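PDB 5A04: aldose-aldose oxidoreductase from Caulobacter crescentus, which probably catalyses the coupled oxidation of one aldose and reduction of another, using a bound NADP(H) cofactor. Local coordinates for residues Ala207-Thr211 and Glu222-Phe227. Residues are numbered along the deposited sequence; the frame is centred on the assembly and turned at random.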
ATOM      1  N   ALA A 207       3.154 -13.250   0.377  1.00 13.07           N
ATOM      2  CA  ALA A 207       3.698 -12.573  -0.795  1.00 13.39           C
ATOM      3  C   ALA A 207       3.044 -13.046  -2.082  1.00 13.59           C
ATOM      4  O   ALA A 207       2.600 -14.189  -2.188  1.00 15.97           O
ATOM      5  CB  ALA A 207       5.218 -12.772  -0.874  1.00 13.74           C
ATOM      6  N   VAL A 208       3.006 -12.142  -3.057  1.00 13.94           N
ATOM      7  CA  VAL A 208       2.572 -12.444  -4.416  1.00 15.93           C
ATOM      8  C   VAL A 208       3.645 -11.937  -5.379  1.00 16.77           C
ATOM      9  O   VAL A 208       4.106 -10.796  -5.250  1.00 17.55           O
ATOM     10  CB  VAL A 208       1.200 -11.789  -4.745  1.00 21.02           C
ATOM     11  CG1 VAL A 208       0.097 -12.411  -3.909  1.00 21.75           C
ATOM     12  CG2 VAL A 208       1.234 -10.315  -4.501  1.00 25.87           C
ATOM     13  N   GLU A 209       4.059 -12.780  -6.323  1.00 15.75           N
ATOM     14  CA  GLU A 209       5.011 -12.369  -7.347  1.00 14.82           C
ATOM     15  C   GLU A 209       4.322 -12.184  -8.686  1.00 18.60           C
ATOM     16  O   GLU A 209       3.392 -12.916  -9.025  1.00 18.94           O
ATOM     17  CB  GLU A 209       6.149 -13.393  -7.485  1.00 17.93           C
ATOM     18  CG  GLU A 209       7.271 -12.905  -8.398  1.00 23.35           C
ATOM     19  CD  GLU A 209       7.970 -14.016  -9.156  1.00 32.94           C
ATOM     20  OE1 GLU A 209       8.234 -15.092  -8.548  1.00 25.81           O
ATOM     21  OE2 GLU A 209       8.262 -13.796 -10.360  1.00 24.94           O
ATOM     22  N   SER A 210       4.761 -11.184  -9.443  1.00 15.80           N
ATOM     23  CA  SER A 210       4.257 -11.006 -10.796  1.00 16.56           C
ATOM     24  C   SER A 210       5.382 -10.563 -11.709  1.00 17.19           C
ATOM     25  O   SER A 210       5.881  -9.437 -11.608  1.00 15.43           O
ATOM     26  CB  SER A 210       3.112  -9.998 -10.821  1.00 17.15           C
ATOM     27  OG  SER A 210       2.543  -9.921 -12.122  1.00 21.93           O
ATOM     28  N   THR A 211       5.780 -11.459 -12.603  1.00 16.45           N
ATOM     29  CA  THR A 211       6.880 -11.178 -13.507  1.00 16.86           C
ATOM     30  C   THR A 211       6.539 -11.669 -14.904  1.00 18.52           C
ATOM     31  O   THR A 211       6.169 -12.836 -15.087  1.00 19.47           O
ATOM     32  CB  THR A 211       8.189 -11.852 -13.026  1.00 15.90           C
ATOM     33  OG1 THR A 211       8.501 -11.414 -11.698  1.00 16.04           O
ATOM     34  CG2 THR A 211       9.355 -11.502 -13.951  1.00 15.63           C
ATOM     35  N   GLU A 222      13.049 -11.623 -10.382  1.00 15.32           N
ATOM     36  CA  GLU A 222      11.650 -11.196 -10.336  1.00 15.98           C
ATOM     37  C   GLU A 222      11.491  -9.695 -10.528  1.00 16.01           C
ATOM     38  O   GLU A 222      12.371  -8.900 -10.177  1.00 15.49           O
ATOM     39  CB  GLU A 222      10.982 -11.634  -9.017  1.00 16.47           C
ATOM     40  CG  GLU A 222      11.263 -10.777  -7.777  1.00 16.47           C
ATOM     41  CD  GLU A 222      12.650 -10.970  -7.171  1.00 15.63           C
ATOM     42  OE1 GLU A 222      13.396 -11.897  -7.580  1.00 15.62           O
ATOM     43  OE2 GLU A 222      12.999 -10.183  -6.254  1.00 15.73           O
ATOM     44  N   ASP A 223      10.341  -9.327 -11.082  1.00 14.60           N
ATOM     45  CA  ASP A 223       9.974  -7.931 -11.274  1.00 15.82           C
ATOM     46  C   ASP A 223       9.215  -7.446 -10.044  1.00 15.52           C
ATOM     47  O   ASP A 223       9.781  -6.742  -9.210  1.00 16.11           O
ATOM     48  CB  ASP A 223       9.138  -7.780 -12.549  1.00 15.57           C
ATOM     49  CG  ASP A 223       8.517  -6.397 -12.689  1.00 18.64           C
ATOM     50  OD1 ASP A 223       8.936  -5.466 -11.974  1.00 17.42           O
ATOM     51  OD2 ASP A 223       7.619  -6.254 -13.538  1.00 18.37           O
ATOM     52  N   ILE A 224       7.943  -7.815  -9.935  1.00 13.95           N
ATOM     53  CA  ILE A 224       7.140  -7.433  -8.773  1.00 15.11           C
ATOM     54  C   ILE A 224       7.072  -8.562  -7.753  1.00 15.43           C
ATOM     55  O   ILE A 224       6.790  -9.708  -8.101  1.00 16.38           O
ATOM     56  CB  ILE A 224       5.699  -7.034  -9.173  1.00 16.18           C
ATOM     57  CG1 ILE A 224       5.714  -5.734  -9.986  1.00 20.71           C
ATOM     58  CG2 ILE A 224       4.834  -6.843  -7.929  1.00 16.17           C
ATOM     59  CD1 ILE A 224       4.339  -5.360 -10.574  1.00 23.25           C
ATOM     60  N   ILE A 225       7.351  -8.247  -6.496  1.00 14.08           N
ATOM     61  CA  ILE A 225       6.997  -9.177  -5.425  1.00 15.58           C
ATOM     62  C   ILE A 225       6.530  -8.354  -4.223  1.00 16.49           C
ATOM     63  O   ILE A 225       7.306  -7.695  -3.528  1.00 16.54           O
ATOM     64  CB  ILE A 225       8.161 -10.166  -5.075  1.00 15.96           C
ATOM     65  CG1 ILE A 225       7.707 -11.159  -3.998  1.00 15.45           C
ATOM     66  CG2 ILE A 225       9.468  -9.434  -4.676  1.00 14.62           C
ATOM     67  CD1 ILE A 225       8.683 -12.338  -3.817  1.00 16.43           C
ATOM     68  N   ASN A 226       5.214  -8.355  -4.031  1.00 14.53           N
ATOM     69  CA  ASN A 226       4.591  -7.581  -2.968  1.00 13.86           C
ATOM     70  C   ASN A 226       4.389  -8.483  -1.780  1.00 14.36           C
ATOM     71  O   ASN A 226       4.130  -9.680  -1.946  1.00 15.30           O
ATOM     72  CB  ASN A 226       3.257  -6.994  -3.437  1.00 13.83           C
ATOM     73  CG  ASN A 226       3.425  -6.092  -4.644  1.00 15.53           C
ATOM     74  OD1 ASN A 226       4.506  -5.521  -4.865  1.00 15.50           O
ATOM     75  ND2 ASN A 226       2.358  -5.950  -5.431  1.00 16.12           N
ATOM     76  N   PHE A 227       4.511  -7.939  -0.581  1.00 13.48           N
ATOM     77  CA  PHE A 227       4.432  -8.797   0.589  1.00 13.39           C
ATOM     78  C   PHE A 227       3.709  -8.135   1.741  1.00 15.44           C
ATOM     79  O   PHE A 227       3.578  -6.903   1.811  1.00 14.71           O
ATOM     80  CB  PHE A 227       5.835  -9.274   1.022  1.00 13.33           C
ATOM     81  CG  PHE A 227       6.864  -8.174   1.168  1.00 14.00           C
ATOM     82  CD1 PHE A 227       7.537  -7.668   0.054  1.00 13.49           C
ATOM     83  CD2 PHE A 227       7.196  -7.689   2.430  1.00 14.82           C
ATOM     84  CE1 PHE A 227       8.512  -6.651   0.204  1.00 15.52           C
ATOM     85  CE2 PHE A 227       8.171  -6.693   2.581  1.00 17.78           C
ATOM     86  CZ  PHE A 227       8.821  -6.176   1.470  1.00 15.62           C
TER
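A beta hairpin in the large sheet of the C-terminal alpha/beta domain, its strands joined by a long loop, pairs V208 with N226 and S210 with I224 as antiparallel hydrogen-bonded pairs. V208 and N226 exchange both backbone bonds, V208 N to N226 O and N226 N to V208 O, each 2.9 Å. S210 and I224 do the same, S210 N to I224 O at 2.8 Å and I224 N to S210 O at 3.1 Å. Between them E209 and I225 form a non-hydrogen-bonded pair, and CG of E209, anti to its own backbone nitrogen (chi1 -172°), rests 3.2 Å from I224 O. Beyond the last strand pair the T211 side chain takes over: OG1 accepts a nearly straight bond from D223 N (2.8 Å, 173° at the hydrogen). The same OG1 donates to E209 OE2 at 2.7 Å, meeting the carboxylate on its anti side. A valine in place of this threonine would probably leave D223 N without its acceptor and E209 OE2 without its hydroxyl donor. E209 OE2 also forms a salt bridge with R213. On the face shared with E209, A207 CB packs against F227 CB at 4.0 Å. I327 of helix 314-333 covers the apolar side chains A207, I225 and F227, and L183 of helix 182-198 packs on I225 and F227, while E222 turns its carboxylate to Y328 and L183 N. The face bearing V208, S210, I224 and N226 meets the second subunit, whose R155 forms a salt bridge with D223 and whose G234 O bonds S210 OG. Within the sheet, strand 224-230 continues the pairing to strand 236-242.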